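Local coordinates for capsid protein (Penaeus vannamei nodavirus, PDB 5YKZ) that forms the protruding domain of a shrimp nodavirus capsid protein, which pairs into the dimeric spikes on the virus particle, at residues 13-18 with 107-112; 26-31 with 97-102. All blocks are in the same frame, centred on the assembly; numbering follows the deposited sequence.

Interaction 1 (13-18 with 107-112); sequences AVNFIK and KQTTGF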
loop_
_atom_site.group_PDB
_atom_site.type_symbol
_atom_site.label_atom_id
_atom_site.label_comp_id
_atom_site.label_asym_id
_atom_site.label_seq_id
_atom_site.Cartn_x
_atom_site.Cartn_y
_atom_site.Cartn_z
ATOM N N ALA B 13 -2.747 -3.690 11.537
ATOM C CA ALA B 13 -2.580 -4.381 10.249
ATOM C C ALA B 13 -3.535 -5.552 10.282
ATOM O O ALA B 13 -3.591 -6.305 11.303
ATOM C CB ALA B 13 -1.156 -4.860 10.282
ATOM N N VAL B 14 -4.312 -5.769 9.241
ATOM C CA VAL B 14 -5.319 -6.817 9.189
ATOM C C VAL B 14 -5.211 -7.605 7.939
ATOM O O VAL B 14 -5.094 -6.984 6.844
ATOM C CB VAL B 14 -6.724 -6.225 9.310
ATOM C CG1 VAL B 14 -7.795 -7.305 9.323
ATOM C CG2 VAL B 14 -6.826 -5.449 10.615
ATOM N N ASN B 15 -5.180 -8.921 7.952
ATOM C CA ASN B 15 -5.221 -9.696 6.742
ATOM C C ASN B 15 -6.590 -9.689 6.115
ATOM O O ASN B 15 -7.610 -9.690 6.802
ATOM C CB ASN B 15 -4.819 -11.136 7.012
ATOM C CG ASN B 15 -3.401 -11.281 7.432
ATOM O OD1 ASN B 15 -2.548 -10.427 7.107
ATOM N ND2 ASN B 15 -3.101 -12.392 8.114
ATOM N N PHE B 16 -6.627 -9.715 4.783
ATOM C CA PHE B 16 -7.857 -9.999 4.069
ATOM C C PHE B 16 -8.299 -11.450 4.316
ATOM O O PHE B 16 -7.452 -12.343 4.464
ATOM C CB PHE B 16 -7.717 -9.745 2.571
ATOM C CG PHE B 16 -7.766 -8.328 2.185
ATOM C CD1 PHE B 16 -8.916 -7.585 2.412
ATOM C CD2 PHE B 16 -6.708 -7.690 1.559
ATOM C CE1 PHE B 16 -9.023 -6.295 1.993
ATOM C CE2 PHE B 16 -6.811 -6.362 1.185
ATOM C CZ PHE B 16 -7.932 -5.669 1.386
ATOM N N ILE B 17 -9.610 -11.658 4.375
ATOM C CA ILE B 17 -10.225 -12.994 4.338
ATOM C C ILE B 17 -9.783 -13.712 3.089
ATOM O O ILE B 17 -9.268 -13.155 2.092
ATOM C CB ILE B 17 -11.711 -12.927 4.514
ATOM C CG1 ILE B 17 -12.392 -12.135 3.385
ATOM C CG2 ILE B 17 -12.102 -12.445 5.918
ATOM C CD1 ILE B 17 -13.893 -12.369 3.310
ATOM N N LYS B 18 -10.074 -15.019 3.147
ATOM C CA LYS B 18 -9.795 -15.975 2.069
ATOM C C LYS B 18 -11.078 -16.550 1.666
ATOM O O LYS B 18 -11.506 -17.646 2.166
ATOM C CB LYS B 18 -8.811 -17.004 2.579
ATOM C CG LYS B 18 -7.499 -16.411 3.032
ATOM C CD LYS B 18 -6.529 -17.483 3.477
ATOM C CE LYS B 18 -5.337 -16.985 4.196
ATOM N NZ LYS B 18 -4.574 -16.199 3.404
ATOM N N LYS B 107 -4.593 -19.135 -2.134
ATOM C CA LYS B 107 -4.746 -19.021 -0.688
ATOM C C LYS B 107 -3.672 -18.166 -0.031
ATOM O O LYS B 107 -3.461 -18.229 1.199
ATOM C CB LYS B 107 -4.745 -20.427 -0.012
ATOM C CG LYS B 107 -5.749 -21.428 -0.516
ATOM C CD LYS B 107 -7.106 -20.819 -0.344
ATOM C CE LYS B 107 -8.239 -21.917 -0.569
ATOM N NZ LYS B 107 -9.569 -21.322 -0.628
ATOM N N GLN B 108 -2.967 -17.369 -0.855
ATOM C CA GLN B 108 -1.920 -16.479 -0.352
ATOM C C GLN B 108 -2.561 -15.480 0.621
ATOM O O GLN B 108 -3.751 -15.255 0.642
ATOM C CB GLN B 108 -1.254 -15.734 -1.518
ATOM C CG GLN B 108 -0.400 -16.652 -2.372
ATOM C CD GLN B 108 -1.148 -17.508 -3.389
ATOM O OE1 GLN B 108 -2.322 -17.300 -3.611
ATOM N NE2 GLN B 108 -0.441 -18.503 -3.949
ATOM N N THR B 109 -1.707 -14.836 1.424
ATOM C CA THR B 109 -2.123 -13.898 2.446
ATOM C C THR B 109 -1.773 -12.497 2.042
ATOM O O THR B 109 -0.588 -12.168 1.805
ATOM C CB THR B 109 -1.463 -14.216 3.780
ATOM O OG1 THR B 109 -1.847 -15.545 4.214
ATOM C CG2 THR B 109 -1.935 -13.273 4.865
ATOM N N THR B 110 -2.797 -11.661 1.962
ATOM C CA THR B 110 -2.603 -10.216 1.737
ATOM C C THR B 110 -3.434 -9.517 2.799
ATOM O O THR B 110 -4.200 -10.134 3.537
ATOM C CB THR B 110 -2.962 -9.785 0.342
ATOM O OG1 THR B 110 -4.365 -9.815 0.153
ATOM C CG2 THR B 110 -2.251 -10.617 -0.712
ATOM N N GLY B 111 -3.311 -8.189 2.863
ATOM C CA GLY B 111 -3.983 -7.438 3.884
ATOM C C GLY B 111 -3.949 -5.957 3.648
ATOM O O GLY B 111 -3.704 -5.474 2.522
ATOM N N PHE B 112 -4.216 -5.249 4.712
ATOM C CA PHE B 112 -4.327 -3.798 4.672
ATOM C C PHE B 112 -3.877 -3.216 5.978
ATOM O O PHE B 112 -3.941 -3.875 7.035
ATOM C CB PHE B 112 -5.760 -3.319 4.283
ATOM C CG PHE B 112 -6.839 -3.894 5.158
ATOM C CD1 PHE B 112 -7.399 -5.114 4.847
ATOM C CD2 PHE B 112 -7.320 -3.177 6.199
ATOM C CE1 PHE B 112 -8.432 -5.619 5.615
ATOM C CE2 PHE B 112 -8.384 -3.668 6.943
ATOM C CZ PHE B 112 -8.920 -4.900 6.646
HETATM O O HOH W 1 -5.369 -13.228 2.753
HETATM O O HOH W 2 -10.338 -20.184 1.862
#
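F112 lays its ring beside V14, whose CB sits over the face 4.0 Å from the ring centroid in a CH-pi contact, with CG1, anti to the backbone N, reaching the rim at CZ. The two residues form a hydrogen-bonded antiparallel pair at the end of strand 7-15, an outermost strand of the all-beta P-domain sheet, against strand 111-118. Both backbone bonds of the pair run nearly along their C=O axes, and the one from V14 N to F112 O is almost straight at 173°. F112 holds CG in the crowded position between its own N and carbonyl carbon (chi1 54°), which keeps the ring over its strand partner. At the next pair, N15 and G111 bring their CA atoms within 3.9 Å; G111, with no side chain, brings its CA 3.2 Å from V14 O. F16 then leaves the strand, its N-H still bound to a lone pair of T110 O. Its ring lies obliquely to that of F112, planes at 50°, and F112 CD1 comes over one face of the F16 ring, 3.5 Å from F16 CE1. T110 OG1, itself hydrogen-bonded to Y57, meets the F16 ring edge, while L59 and A61 of strand 58-63 also touch that ring. Beyond the strands, K18 bends at its last torsion to send its ammonium toward the loop 107-109. Water 1 joins that ammonium to F16 O and T110 N, linking the two segments beyond their paired residues. K18 NZ donates to T109 OG1 at 2.9 Å and to K107 O at 3.2 Å from above the carbonyl plane, and weakly to Q108 O at 3.0 Å.

Interaction 2 (26-31 with 97-102); sequences EIQTVT and LSVVLT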
loop_
_atom_site.group_PDB
_atom_site.type_symbol
_atom_site.label_atom_id
_atom_site.label_comp_id
_atom_site.label_asym_id
_atom_site.label_seq_id
_atom_site.Cartn_x
_atom_site.Cartn_y
_atom_site.Cartn_z
ATOM N N GLU B 26 -17.618 -12.095 -0.220
ATOM C CA GLU B 26 -18.039 -12.346 1.148
ATOM C C GLU B 26 -17.830 -11.057 1.948
ATOM O O GLU B 26 -16.989 -10.190 1.637
ATOM C CB GLU B 26 -17.145 -13.444 1.742
ATOM C CG GLU B 26 -17.316 -14.836 1.149
ATOM C CD GLU B 26 -16.413 -15.908 1.716
ATOM O OE1 GLU B 26 -15.816 -15.711 2.859
ATOM O OE2 GLU B 26 -16.316 -17.054 1.158
ATOM N N ILE B 27 -18.466 -10.983 3.095
ATOM C CA ILE B 27 -18.190 -9.929 4.080
ATOM C C ILE B 27 -17.019 -10.274 4.913
ATOM O O ILE B 27 -16.859 -11.389 5.406
ATOM C CB ILE B 27 -19.456 -9.729 4.978
ATOM C CG1 ILE B 27 -20.669 -9.264 4.176
ATOM C CG2 ILE B 27 -19.118 -8.801 6.100
ATOM C CD1 ILE B 27 -20.500 -7.856 3.675
ATOM N N GLN B 28 -16.138 -9.272 5.105
ATOM C CA GLN B 28 -15.135 -9.241 6.122
ATOM C C GLN B 28 -15.536 -8.164 7.061
ATOM O O GLN B 28 -15.598 -6.990 6.719
ATOM C CB GLN B 28 -13.734 -8.955 5.537
ATOM C CG GLN B 28 -12.755 -8.760 6.604
ATOM C CD GLN B 28 -11.308 -8.877 6.126
ATOM O OE1 GLN B 28 -11.015 -9.107 4.945
ATOM N NE2 GLN B 28 -10.373 -8.645 7.033
ATOM N N THR B 29 -15.797 -8.513 8.304
ATOM C CA THR B 29 -16.070 -7.588 9.390
ATOM C C THR B 29 -14.849 -7.278 10.096
ATOM O O THR B 29 -14.108 -8.164 10.611
ATOM C CB THR B 29 -17.164 -8.169 10.331
ATOM O OG1 THR B 29 -18.335 -8.404 9.602
ATOM C CG2 THR B 29 -17.482 -7.249 11.495
ATOM N N VAL B 30 -14.478 -6.000 10.200
ATOM C CA VAL B 30 -13.338 -5.514 10.943
ATOM C C VAL B 30 -13.861 -4.917 12.248
ATOM O O VAL B 30 -14.766 -4.098 12.228
ATOM C CB VAL B 30 -12.582 -4.467 10.113
ATOM C CG1 VAL B 30 -11.423 -3.938 10.851
ATOM C CG2 VAL B 30 -12.136 -5.067 8.768
ATOM N N THR B 31 -13.251 -5.349 13.358
ATOM C CA THR B 31 -13.679 -4.955 14.675
ATOM C C THR B 31 -12.573 -4.336 15.471
ATOM O O THR B 31 -11.412 -4.272 15.106
ATOM C CB THR B 31 -14.179 -6.252 15.422
ATOM O OG1 THR B 31 -13.085 -7.106 15.696
ATOM C CG2 THR B 31 -15.257 -6.993 14.652
ATOM N N LEU B 97 -16.379 -4.916 4.963
ATOM C CA LEU B 97 -15.898 -4.891 3.596
ATOM C C LEU B 97 -16.552 -5.990 2.795
ATOM O O LEU B 97 -16.807 -7.071 3.349
ATOM C CB LEU B 97 -14.387 -5.068 3.533
ATOM C CG LEU B 97 -13.544 -4.098 4.313
ATOM C CD1 LEU B 97 -12.066 -4.481 4.160
ATOM C CD2 LEU B 97 -13.748 -2.683 3.890
ATOM N N SER B 98 -16.715 -5.784 1.548
ATOM C CA SER B 98 -17.063 -6.834 0.583
ATOM C C SER B 98 -15.777 -7.283 -0.108
ATOM O O SER B 98 -15.107 -6.366 -0.710
ATOM C CB SER B 98 -18.013 -6.300 -0.410
ATOM O OG SER B 98 -18.307 -7.215 -1.447
ATOM N N VAL B 99 -15.372 -8.504 -0.054
ATOM C CA VAL B 99 -14.070 -8.973 -0.569
ATOM C C VAL B 99 -14.316 -10.100 -1.508
ATOM O O VAL B 99 -15.088 -11.032 -1.215
ATOM C CB VAL B 99 -13.212 -9.463 0.591
ATOM C CG1 VAL B 99 -11.867 -9.920 0.018
ATOM C CG2 VAL B 99 -12.969 -8.408 1.651
ATOM N N VAL B 100 -13.730 -10.044 -2.682
ATOM C CA VAL B 100 -13.918 -11.053 -3.688
ATOM C C VAL B 100 -12.601 -11.480 -4.275
ATOM O O VAL B 100 -11.715 -10.625 -4.566
ATOM C CB VAL B 100 -14.883 -10.603 -4.792
ATOM C CG1 VAL B 100 -14.430 -9.403 -5.465
ATOM C CG2 VAL B 100 -15.227 -11.758 -5.771
ATOM N N LEU B 101 -12.405 -12.780 -4.380
ATOM C CA LEU B 101 -11.197 -13.403 -4.930
ATOM C C LEU B 101 -11.598 -14.089 -6.228
ATOM O O LEU B 101 -12.512 -14.939 -6.209
ATOM C CB LEU B 101 -10.680 -14.402 -3.987
ATOM C CG LEU B 101 -9.305 -14.924 -3.967
ATOM C CD1 LEU B 101 -8.230 -13.852 -4.002
ATOM C CD2 LEU B 101 -9.040 -15.854 -2.768
ATOM N N THR B 102 -10.960 -13.787 -7.323
ATOM C CA THR B 102 -11.404 -14.326 -8.637
ATOM C C THR B 102 -11.164 -15.807 -8.703
ATOM O O THR B 102 -12.065 -16.528 -9.292
ATOM C CB THR B 102 -10.698 -13.576 -9.744
ATOM O OG1 THR B 102 -11.004 -12.182 -9.627
ATOM C CG2 THR B 102 -11.048 -14.052 -11.156
#
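L97, Q28 and V99 have the most surface buried where strand 26-30 runs antiparallel to strand 95-101, an edge pairing in the P-domain's antiparallel sheet. Q28 and L97 form one hydrogen-bonded pair: Q28 N donates to L97 O at 2.9 Å, and L97 N returns the bond to Q28 O at 2.8 Å, nearly straight at 175°. E26 and V99 repeat this two-bond pattern two residues along, E26 N to V99 O and V99 N to E26 O, each 2.9 Å. All four donors lie in the planes of their acceptor carbonyls. Between these pairs stands the non-hydrogen-bonded pair I27 and S98, where CA-H...O contacts, including I27 CA to L97 O at 3.3 Å, fill in between the N-H bonds. The axes of strand segments 26-30 and 97-101 pass 4.7 Å apart, their directions 132° from each other, and V30 continues the pairing with F95.

Q28, L97 and V99 project from the same face. Q28 sets CG anti to its backbone N (chi1 173°) and runs extended, crossing V99 obliquely, so that one methyl, V99 CG2, touches both ends of the side chain: CB at 4.0 Å and OE1 at 3.9 Å. That OE1 accepts from I17 N, and NE2 donates to N15 O. L97 turns CG beside its own N, and its CB lies against Q28 O. The far end of E26 leads away from V99, and its OE2 accepts from E20 N. On the other face I27 brings CD1 back over L97 O.

Strand 26-30 is the outermost strand at this end of the sheet, and strand 95-101 separates it from strand 58-63, whose L59 touches V99. The face carrying Q28 and L97 packs on F112 of strand 111-118, which V30 also touches.

Interactions 1 and 2 lie at the two edges of one sheet, each pairing an outermost strand, 7-15 or 26-30, with its neighbour, and the centres of the contacts lie only about 10 Å apart. The Q28 amide spans the gap, NE2 to N15 O and OE1 to I17 N, each 3.0 Å and a probable hydrogen bond, so one side chain grips the backbone on both sides of F16 and satisfies its own buried polar end. V14 CG1 packs 3.7 Å from Q28 NE2. With F112 touching Q28 and L97, the two edges of the sheet come together, consistent with a barrel-like curl. Along the chain, interaction 2 is nested within the loop closed by interaction 1.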